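Local structure of ADP-ribosylation factor-binding protein GGA1 (Saccharomyces cerevisiae, 5CN2) at residues A[23-28]-A[120-125]; A[35-40]-A[86-91]; A[46-51]-A[74-79]; A[52-57]-A[101-106]. The protein may regulate membrane traffic through the trans-Golgi network and binds ARF1 and ARF2, the chain here being its C-terminal gamma-adaptin-ear (GAE) domain. All blocks are in the same frame, centred on the assembly; numbering follows the deposited sequence.

Interaction 1. Residues A[23-28]-A[120-125]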
# COMPACT_ATOMS: atom_id res chain seq x y z
N ILE A 23 -3.03 -0.07 -6.56
CA ILE A 23 -2.13 -0.33 -5.45
C ILE A 23 -2.27 -1.79 -5.21
O ILE A 23 -3.34 -2.26 -4.95
CB ILE A 23 -2.54 0.42 -4.15
CG1 ILE A 23 -2.68 1.91 -4.40
CG2 ILE A 23 -1.54 0.17 -3.05
CD1 ILE A 23 -3.28 2.69 -3.24
N ASP A 24 -1.17 -2.53 -5.30
CA ASP A 24 -1.17 -3.93 -4.93
C ASP A 24 0.10 -4.24 -4.15
O ASP A 24 0.96 -3.34 -3.94
CB ASP A 24 -1.34 -4.85 -6.16
CG ASP A 24 -0.35 -4.57 -7.26
OD1 ASP A 24 0.73 -3.99 -7.03
OD2 ASP A 24 -0.68 -4.92 -8.40
N TYR A 25 0.23 -5.49 -3.69
CA TYR A 25 1.31 -5.80 -2.75
C TYR A 25 1.62 -7.26 -2.57
O TYR A 25 0.75 -8.10 -2.75
CB TYR A 25 1.01 -5.18 -1.37
CG TYR A 25 -0.21 -5.75 -0.72
CD1 TYR A 25 -1.47 -5.30 -1.06
CD2 TYR A 25 -0.11 -6.76 0.24
CE1 TYR A 25 -2.59 -5.83 -0.45
CE2 TYR A 25 -1.21 -7.29 0.84
CZ TYR A 25 -2.45 -6.83 0.49
OH TYR A 25 -3.56 -7.39 1.09
N GLU A 26 2.87 -7.53 -2.22
CA GLU A 26 3.31 -8.84 -1.79
C GLU A 26 3.27 -8.87 -0.27
O GLU A 26 3.58 -7.88 0.40
CB GLU A 26 4.72 -9.13 -2.30
CG GLU A 26 4.76 -9.25 -3.82
CD GLU A 26 6.15 -9.28 -4.42
OE1 GLU A 26 7.12 -8.80 -3.80
OE2 GLU A 26 6.25 -9.76 -5.56
N LEU A 27 2.88 -10.01 0.28
CA LEU A 27 2.78 -10.15 1.73
C LEU A 27 3.45 -11.44 2.13
O LEU A 27 2.97 -12.51 1.79
CB LEU A 27 1.33 -10.16 2.16
CG LEU A 27 1.09 -10.39 3.65
CD1 LEU A 27 1.54 -9.20 4.46
CD2 LEU A 27 -0.38 -10.66 3.89
N THR A 28 4.57 -11.33 2.86
CA THR A 28 5.32 -12.49 3.29
C THR A 28 5.46 -12.52 4.81
O THR A 28 5.44 -11.50 5.48
CB THR A 28 6.73 -12.47 2.71
OG1 THR A 28 7.25 -11.15 2.81
CG2 THR A 28 6.70 -12.88 1.27
N THR A 120 -8.63 -2.27 4.50
CA THR A 120 -8.51 -3.49 3.77
C THR A 120 -8.01 -4.55 4.74
O THR A 120 -7.08 -4.28 5.50
CB THR A 120 -7.54 -3.25 2.61
OG1 THR A 120 -8.13 -2.29 1.70
CG2 THR A 120 -7.18 -4.55 1.90
N SER A 121 -8.63 -5.73 4.72
CA SER A 121 -8.16 -6.85 5.54
C SER A 121 -7.07 -7.55 4.78
O SER A 121 -7.25 -7.91 3.63
CB SER A 121 -9.28 -7.86 5.85
OG SER A 121 -10.57 -7.32 5.63
N LEU A 122 -5.94 -7.78 5.43
CA LEU A 122 -4.85 -8.52 4.81
C LEU A 122 -5.04 -10.03 4.98
O LEU A 122 -5.38 -10.49 6.05
CB LEU A 122 -3.51 -8.13 5.46
CG LEU A 122 -3.25 -6.62 5.60
CD1 LEU A 122 -1.84 -6.42 6.15
CD2 LEU A 122 -3.47 -5.89 4.27
N PRO A 123 -4.77 -10.81 3.93
CA PRO A 123 -4.94 -12.27 4.04
C PRO A 123 -4.02 -12.95 5.07
O PRO A 123 -3.21 -12.28 5.72
CB PRO A 123 -4.64 -12.76 2.62
CG PRO A 123 -3.72 -11.73 2.06
CD PRO A 123 -4.22 -10.43 2.61
N THR A 124 -4.15 -14.28 5.16
CA THR A 124 -3.54 -15.13 6.20
C THR A 124 -2.02 -15.22 6.30
O THR A 124 -1.31 -15.54 5.35
CB THR A 124 -4.02 -16.59 6.09
OG1 THR A 124 -5.45 -16.61 5.96
CG2 THR A 124 -3.60 -17.42 7.33
N ILE A 125 -1.55 -14.96 7.51
CA ILE A 125 -0.19 -15.20 7.93
C ILE A 125 0.41 -16.45 7.30
O ILE A 125 1.41 -16.98 7.78
CB ILE A 125 -0.19 -15.38 9.46
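Tyr25 and Leu27 meet Leu122 and Pro123 across two backbones that do not pair, the nearest CA atoms, those of Leu27 and Pro123, lying 8.3 Å apart. Residues 23-28 belong to the five-stranded sheet and residues 120-122 to the three-stranded one, so the gap is bridged mainly by side chains. Tyr25 CG lies between the backbone N and the carbonyl carbon (chi1 64°), and the ring runs out toward the other sheet until the hydroxyl arrives at two carbons. Tyr25 OH is 3.5 Å from Pro123 CD, the two side chains meeting tip to tip. The same oxygen, Tyr25 OH, is 3.5 Å from Leu122 CD2, a methyl that approaches the phenol obliquely and also lies 4.0 Å from Tyr25 CZ. Leu27 works beside it with one branch: Leu27 CD2 passes Pro123 in the opposite direction, 4.0 Å from the ring carbon Pro123 CG and 3.7 Å from the carbonyl oxygen Pro123 O. That methyl, Leu27 CD2, also approaches Leu122 CB, at 4.3 Å. Strand 13-17 closes in next to this contact, with the ring of His13 meeting that of Tyr25 and Leu15 packing on both Tyr25 and Thr120. The two faces of an immunoglobulin-like beta sandwich, the fold of adaptin ear and GAE domains, are thus joined where the last strand runs out into the C-terminal tail. Carbon groups and a phenol tip make the contact, with no polar bond between the segments, so it depends on shape and apolar burial rather than on directed bonds.

Interaction 2. Residues A[35-40]-A[86-91]; sequences LRLVIF and ASVEGI
Leu37 and Ala86 exchange two backbone hydrogen bonds, Leu37 N to Ala86 O and Ala86 N to Leu37 O, each 2.8 Å long. Leu35, two residues earlier, does the same with Val88, two residues after Ala86: Leu35 N to Val88 O is 2.8 Å and Val88 N to Leu35 O is 3.0 Å. Between these hydrogen-bonded pairs lies the non-hydrogen-bonded pair of Arg36 and Ser87, where Ser87 CA comes 3.2 Å from Leu35 O in a CA-H...O contact. Side chains alternate accordingly. Leu35, Leu37, Ala86 and Val88 share the buried face, whereas Arg36 and Ser87 project from the other. On the buried face Leu37 CB lies 4.2 Å from Ala86 CB. Leu37 CD1 presses obliquely on Val88 CG2 at 3.4 Å, closer than methyls usually sit. Both torsions of Leu37 depart from staggered values (chi1 -95°, chi2 93°), consistent with a squeezed side chain. Strand 21-29 flanks 35-40 on its other edge, with Leu27 packing on Leu37, and strand 63-66 flanks 86-89. Regular antiparallel pairing of this kind, with alternate residues turned inward, is typical of the interior strands of an immunoglobulin-like sandwich such as the GAE domain.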
# COMPACT_ATOMS: atom_id res chain seq x y z
N LEU A 35 5.44 -9.72 9.61
CA LEU A 35 5.11 -9.75 8.18
C LEU A 35 5.85 -8.63 7.45
O LEU A 35 6.15 -7.58 8.03
CB LEU A 35 3.62 -9.53 7.96
CG LEU A 35 2.62 -10.40 8.71
CD1 LEU A 35 1.20 -10.06 8.30
CD2 LEU A 35 2.90 -11.87 8.47
N ARG A 36 6.11 -8.85 6.16
CA ARG A 36 6.74 -7.86 5.30
C ARG A 36 5.76 -7.50 4.19
O ARG A 36 5.22 -8.39 3.54
CB ARG A 36 8.01 -8.43 4.70
CG ARG A 36 8.88 -7.38 4.06
CD ARG A 36 10.35 -7.62 4.36
NE ARG A 36 11.22 -6.73 3.60
CZ ARG A 36 11.43 -6.83 2.28
NH1 ARG A 36 10.83 -7.78 1.56
NH2 ARG A 36 12.24 -5.97 1.68
N LEU A 37 5.48 -6.21 4.01
CA LEU A 37 4.64 -5.77 2.90
C LEU A 37 5.46 -4.99 1.95
O LEU A 37 6.02 -3.95 2.33
CB LEU A 37 3.54 -4.82 3.33
CG LEU A 37 2.19 -5.40 3.62
CD1 LEU A 37 2.14 -5.70 5.12
CD2 LEU A 37 1.15 -4.38 3.21
N VAL A 38 5.49 -5.45 0.71
CA VAL A 38 6.08 -4.70 -0.37
C VAL A 38 4.92 -4.19 -1.20
O VAL A 38 4.19 -4.98 -1.81
CB VAL A 38 7.04 -5.56 -1.18
CG1 VAL A 38 7.75 -4.72 -2.24
CG2 VAL A 38 8.05 -6.19 -0.23
N ILE A 39 4.73 -2.87 -1.17
CA ILE A 39 3.61 -2.21 -1.84
C ILE A 39 4.08 -1.60 -3.16
O ILE A 39 5.18 -1.05 -3.24
CB ILE A 39 3.00 -1.11 -0.96
CG1 ILE A 39 2.82 -1.63 0.47
CG2 ILE A 39 1.68 -0.59 -1.55
CD1 ILE A 39 2.17 -0.64 1.42
N PHE A 40 3.25 -1.72 -4.18
CA PHE A 40 3.57 -1.21 -5.50
C PHE A 40 2.42 -0.35 -6.00
O PHE A 40 1.25 -0.71 -5.84
CB PHE A 40 3.79 -2.36 -6.50
CG PHE A 40 4.98 -3.21 -6.19
CD1 PHE A 40 6.21 -2.90 -6.72
CD2 PHE A 40 4.85 -4.35 -5.41
CE1 PHE A 40 7.31 -3.70 -6.45
CE2 PHE A 40 5.93 -5.15 -5.15
CZ PHE A 40 7.17 -4.81 -5.66
N ALA A 86 6.98 -1.96 3.97
CA ALA A 86 6.47 -1.86 5.32
C ALA A 86 6.64 -3.19 6.05
O ALA A 86 6.82 -4.24 5.42
CB ALA A 86 5.01 -1.45 5.32
N SER A 87 6.56 -3.14 7.36
CA SER A 87 6.43 -4.37 8.12
C SER A 87 5.38 -4.24 9.21
O SER A 87 4.98 -3.15 9.61
CB SER A 87 7.78 -4.81 8.67
OG SER A 87 8.24 -3.88 9.60
N VAL A 88 4.88 -5.39 9.61
CA VAL A 88 3.79 -5.50 10.55
C VAL A 88 4.27 -6.47 11.60
O VAL A 88 4.72 -7.56 11.26
CB VAL A 88 2.53 -6.08 9.89
CG1 VAL A 88 1.31 -5.78 10.74
CG2 VAL A 88 2.34 -5.50 8.51
N GLU A 89 4.16 -6.07 12.86
CA GLU A 89 4.72 -6.83 13.96
C GLU A 89 3.80 -6.79 15.16
O GLU A 89 3.10 -5.81 15.37
CB GLU A 89 6.06 -6.24 14.38
CG GLU A 89 7.28 -6.88 13.78
CD GLU A 89 8.56 -6.18 14.22
OE1 GLU A 89 8.62 -4.92 14.13
OE2 GLU A 89 9.50 -6.88 14.68
N GLY A 90 3.83 -7.84 15.98
CA GLY A 90 3.10 -7.83 17.23
C GLY A 90 2.15 -8.99 17.40
O GLY A 90 2.12 -9.92 16.59
N ILE A 91 1.36 -8.92 18.45
CA ILE A 91 0.60 -10.06 18.89
C ILE A 91 -0.37 -10.52 17.79
O ILE A 91 -0.49 -11.71 17.50
CB ILE A 91 -0.05 -9.80 20.28
CG1 ILE A 91 -0.62 -11.09 20.90
CG2 ILE A 91 -1.13 -8.73 20.21
CD1 ILE A 91 0.37 -12.24 21.07

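Interaction 3. Residues A[46-51]-A[74-79]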
# COMPACT_ATOMS: atom_id res chain seq x y z
N SER A 46 -3.62 7.28 -18.94
CA SER A 46 -2.71 7.77 -19.99
C SER A 46 -2.16 9.18 -19.70
O SER A 46 -1.59 9.82 -20.59
CB SER A 46 -3.36 7.70 -21.39
OG SER A 46 -4.76 7.89 -21.33
N ASP A 47 -2.29 9.61 -18.44
CA ASP A 47 -1.75 10.88 -17.95
C ASP A 47 -0.88 10.66 -16.71
O ASP A 47 -1.18 9.80 -15.89
CB ASP A 47 -2.90 11.81 -17.57
CG ASP A 47 -3.61 12.37 -18.77
OD1 ASP A 47 -2.94 13.10 -19.52
OD2 ASP A 47 -4.80 12.08 -18.96
N PRO A 48 0.19 11.46 -16.55
CA PRO A 48 1.06 11.31 -15.38
C PRO A 48 0.40 11.61 -14.04
O PRO A 48 -0.53 12.42 -13.98
CB PRO A 48 2.18 12.32 -15.64
CG PRO A 48 2.14 12.60 -17.10
CD PRO A 48 0.70 12.50 -17.47
N ILE A 49 0.88 10.93 -13.00
CA ILE A 49 0.46 11.12 -11.61
C ILE A 49 1.65 11.69 -10.82
O ILE A 49 2.76 11.18 -10.90
CB ILE A 49 -0.05 9.80 -10.96
CG1 ILE A 49 -1.39 9.38 -11.57
CG2 ILE A 49 -0.22 9.96 -9.46
CD1 ILE A 49 -1.82 7.95 -11.28
N THR A 50 1.38 12.75 -10.06
CA THR A 50 2.38 13.49 -9.31
C THR A 50 1.95 13.64 -7.87
O THR A 50 0.77 13.49 -7.53
CB THR A 50 2.59 14.93 -9.88
OG1 THR A 50 1.33 15.64 -9.90
CG2 THR A 50 3.16 14.87 -11.29
N ASN A 51 2.94 13.96 -7.04
CA ASN A 51 2.73 14.23 -5.61
C ASN A 51 2.06 13.08 -4.85
O ASN A 51 1.29 13.32 -3.91
CB ASN A 51 1.93 15.53 -5.42
CG ASN A 51 2.60 16.74 -6.06
OD1 ASN A 51 3.82 16.87 -6.05
ND2 ASN A 51 1.80 17.64 -6.60
N LEU A 74 4.39 9.00 -11.01
CA LEU A 74 4.12 7.86 -11.88
C LEU A 74 3.79 8.29 -13.31
O LEU A 74 2.78 8.99 -13.56
CB LEU A 74 2.94 7.05 -11.36
CG LEU A 74 3.03 6.18 -10.10
CD1 LEU A 74 1.61 5.74 -9.75
CD2 LEU A 74 3.92 4.97 -10.33
N GLN A 75 4.57 7.81 -14.27
CA GLN A 75 4.36 8.14 -15.68
C GLN A 75 3.06 7.46 -16.15
O GLN A 75 2.55 6.53 -15.51
CB GLN A 75 5.54 7.65 -16.54
CG GLN A 75 6.95 7.94 -16.03
CD GLN A 75 7.45 9.34 -16.34
OE1 GLN A 75 6.68 10.23 -16.69
NE2 GLN A 75 8.77 9.54 -16.21
N SER A 76 2.56 7.90 -17.30
CA SER A 76 1.42 7.26 -17.93
C SER A 76 1.66 5.78 -18.12
O SER A 76 2.78 5.35 -18.43
CB SER A 76 1.15 7.90 -19.30
OG SER A 76 0.82 9.28 -19.16
N ASN A 77 0.61 4.99 -17.94
CA ASN A 77 0.72 3.55 -18.14
C ASN A 77 2.05 2.98 -17.58
O ASN A 77 2.74 2.22 -18.25
CB ASN A 77 0.56 3.24 -19.64
CG ASN A 77 -0.78 3.71 -20.19
OD1 ASN A 77 -0.82 4.59 -21.05
ND2 ASN A 77 -1.87 3.15 -19.69
N SER A 78 2.40 3.37 -16.36
CA SER A 78 3.58 2.85 -15.64
C SER A 78 3.15 1.80 -14.60
O SER A 78 2.37 2.07 -13.67
CB SER A 78 4.31 4.02 -14.95
OG SER A 78 5.37 3.61 -14.10
N ARG A 79 3.66 0.58 -14.77
CA ARG A 79 3.49 -0.49 -13.81
C ARG A 79 4.60 -0.45 -12.74
O ARG A 79 5.78 -0.29 -13.05
CB ARG A 79 3.53 -1.84 -14.52
CG ARG A 79 3.10 -3.00 -13.64
CD ARG A 79 3.58 -4.33 -14.19
NE ARG A 79 2.57 -4.96 -15.04
CZ ARG A 79 1.62 -5.79 -14.61
NH1 ARG A 79 1.52 -6.14 -13.33
NH2 ARG A 79 0.75 -6.29 -15.49
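Ile49 and Leu74 join their flat peptide groups by two hydrogen bonds: Ile49 N lies in the plane of the Leu74 carbonyl, whereas Leu74 N sits 19° off the plane of the Ile49 carbonyl. The motif is a single antiparallel bridge, a hydrogen-bonded pair that ties two connecting segments together at one end of the beta sandwich. Its bonds are short and nearly straight, Ile49 N to Leu74 O at 2.8 Å with 177° at the hydrogen, and Leu74 N to Ile49 O at 2.7 Å. Leu74 O also takes a hydrogen bond from the side-chain amide of Asn43, and Pro48 CA approaches Leu74 O in a CA-H...O contact of 3.4 Å, so this one oxygen accepts two hydrogen bonds and a CA-H...O contact. Asn43 ND2 binds Asp47 O as well, fastening the loop to the end of strand 34-43. On the apolar side the two buried residues meet with Ile49 CB 4.1 Å from Leu74 CB, and Ile49 continues onto Tyr107 and Thr109 of strand 99-109. Beyond the bridge the segments diverge from regular pairing and lie more open to solvent. The amide oxygen of Asn77 looks onto Ser46, with Asn77 OD1 3.8 Å from Ser46 CA. The puckered Pro48 ring brings Pro48 CD to 3.6 Å from Ser76 OG. Ser76 OG lies beside its own backbone N, anti to the carbonyl carbon (chi1 -62°), and from there Ser76 OG donates a weak hydrogen bond of 2.9 Å to Ser46 O.

Interaction 4. Residues A[52-57]-A[101-106]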
# COMPACT_ATOMS: atom_id res chain seq x y z
N PHE A 52 2.37 11.85 -5.25
CA PHE A 52 1.74 10.69 -4.63
C PHE A 52 2.19 10.50 -3.21
O PHE A 52 3.37 10.60 -2.92
CB PHE A 52 2.02 9.39 -5.38
CG PHE A 52 1.30 8.23 -4.80
CD1 PHE A 52 -0.01 7.93 -5.19
CD2 PHE A 52 1.87 7.48 -3.79
CE1 PHE A 52 -0.70 6.89 -4.61
CE2 PHE A 52 1.17 6.44 -3.20
CZ PHE A 52 -0.10 6.14 -3.63
N ALA A 53 1.25 10.14 -2.33
CA ALA A 53 1.63 9.72 -0.99
C ALA A 53 0.58 8.85 -0.36
O ALA A 53 -0.60 9.16 -0.42
CB ALA A 53 1.86 10.95 -0.11
N LEU A 54 1.04 7.78 0.31
CA LEU A 54 0.18 6.88 1.04
C LEU A 54 0.37 7.12 2.52
O LEU A 54 1.50 7.23 2.97
CB LEU A 54 0.54 5.42 0.76
CG LEU A 54 -0.43 4.41 1.39
CD1 LEU A 54 -1.52 4.05 0.39
CD2 LEU A 54 0.30 3.17 1.88
N LEU A 55 -0.74 7.19 3.25
CA LEU A 55 -0.72 7.36 4.69
C LEU A 55 -1.38 6.14 5.28
O LEU A 55 -2.34 5.61 4.73
CB LEU A 55 -1.45 8.62 5.13
CG LEU A 55 -0.78 9.97 4.90
CD1 LEU A 55 -0.59 10.25 3.42
CD2 LEU A 55 -1.63 11.08 5.51
N VAL A 56 -0.88 5.71 6.42
CA VAL A 56 -1.38 4.49 7.03
C VAL A 56 -1.52 4.66 8.53
O VAL A 56 -0.83 5.47 9.12
CB VAL A 56 -0.40 3.33 6.74
CG1 VAL A 56 -0.88 2.07 7.36
CG2 VAL A 56 -0.31 3.08 5.25
N ALA A 57 -2.42 3.91 9.13
CA ALA A 57 -2.51 3.83 10.58
C ALA A 57 -2.06 2.45 10.99
O ALA A 57 -2.04 1.53 10.18
CB ALA A 57 -3.92 4.07 11.05
N LEU A 101 -5.98 -2.93 7.54
CA LEU A 101 -5.15 -1.80 7.27
C LEU A 101 -5.97 -0.62 6.75
O LEU A 101 -6.58 -0.68 5.67
CB LEU A 101 -4.07 -2.18 6.26
CG LEU A 101 -2.65 -1.68 6.50
CD1 LEU A 101 -1.96 -1.44 5.17
CD2 LEU A 101 -2.57 -0.42 7.34
N LYS A 102 -5.98 0.45 7.55
CA LYS A 102 -6.60 1.70 7.17
C LYS A 102 -5.53 2.51 6.49
O LYS A 102 -4.42 2.60 6.99
CB LYS A 102 -7.13 2.42 8.40
CG LYS A 102 -8.06 3.58 8.09
CD LYS A 102 -8.68 4.12 9.39
CE LYS A 102 -10.03 4.81 9.20
NZ LYS A 102 -9.94 6.23 8.75
N TRP A 103 -5.87 3.07 5.34
CA TRP A 103 -4.92 3.72 4.47
C TRP A 103 -5.60 4.85 3.72
O TRP A 103 -6.80 4.85 3.53
CB TRP A 103 -4.32 2.72 3.49
CG TRP A 103 -5.31 2.10 2.60
CD1 TRP A 103 -5.97 0.92 2.81
CD2 TRP A 103 -5.81 2.63 1.37
NE1 TRP A 103 -6.84 0.68 1.79
CE2 TRP A 103 -6.76 1.70 0.88
CE3 TRP A 103 -5.55 3.79 0.62
CZ2 TRP A 103 -7.44 1.90 -0.32
CZ3 TRP A 103 -6.23 3.98 -0.59
CH2 TRP A 103 -7.17 3.04 -1.04
N LYS A 104 -4.81 5.81 3.29
CA LYS A 104 -5.31 6.92 2.50
C LYS A 104 -4.21 7.32 1.52
O LYS A 104 -3.05 7.27 1.87
CB LYS A 104 -5.67 8.09 3.42
CG LYS A 104 -5.74 9.45 2.71
CD LYS A 104 -7.01 10.22 3.01
CE LYS A 104 -7.36 11.20 1.91
NZ LYS A 104 -8.75 11.67 2.05
N ALA A 105 -4.58 7.68 0.29
CA ALA A 105 -3.61 8.20 -0.68
C ALA A 105 -4.05 9.51 -1.26
O ALA A 105 -5.24 9.74 -1.45
CB ALA A 105 -3.38 7.23 -1.79
N ASN A 106 -3.08 10.38 -1.52
CA ASN A 106 -3.32 11.60 -2.21
C ASN A 106 -2.35 11.70 -3.34
O ASN A 106 -1.19 11.30 -3.21
CB ASN A 106 -3.16 12.80 -1.29
CG ASN A 106 -4.22 12.86 -0.22
OD1 ASN A 106 -5.18 13.64 -0.32
ND2 ASN A 106 -4.07 12.01 0.81
O HOH W 1 -4.63 0.41 10.17
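An outer strand pairs antiparallel with the middle strand of the three-stranded sheet, Ala53 and Leu55 on strand 52-56 facing Asn106 and Lys104 on strand 99-109. Leu55 N reaches Lys104 O at 2.7 Å, and Ala53 N reaches Asn106 O at 2.8 Å; each pair is completed by the return bond. At the far end Ala57 N still bonds to Lys102 O, at 3.2 Å, but the return link runs through a water that donates to Ala57 O and accepts from Lys102 N at 2.9 Å. This water occupies the wider spacing of the backbones beyond the end of strand 52-56. One face carries Leu54, Val56, Trp103 and Ala105 and looks into the immunoglobulin-like sandwich of this ear domain; Ala53, Leu55, Lys104 and Asn106 stand on the other. Phe52, its CG anti to the backbone N (chi1 -176°), swings ring atoms CE1 and CZ to Ala105 CB, Phe52 CE1 at 3.9 Å. Leu54 and Trp103 meet at a slant, Leu54 CD1 lying 4.0 Å from Trp103 CE3, and Leu54 CD1 also approaches Ala105 CB at 4.3 Å. The indole NE1 of Trp103 hydrogen-bonds to Thr120 OG1 on strand 112-122. Leu15 and Asn16 of strand 13-17 pack against the Trp103 side chain, and Tyr41 meets the ring of Phe52.

How the interactions relate
Interactions 2 and 4 are sheet pairings, one within each sheet, held by regular backbone bonds; interaction 2 is the more buried, while interaction 4 shows one face to solvent. Interaction 1 instead spans the two sheets, mainly with side chains, and touches both pairings. It shares a sheet with interaction 2, through a probable hydrogen bond between Asp24 O and Phe40 N, and with interaction 4, through one between Thr120 O and Leu101 N. Between interactions 2 and 4, Ile39 packs on Leu54. Interaction 3 stands apart, about 17 Å between its centre and that of the chain, at a more exposed loop end, where one bridge and a weak serine hydroxyl bond take the place of extended pairing.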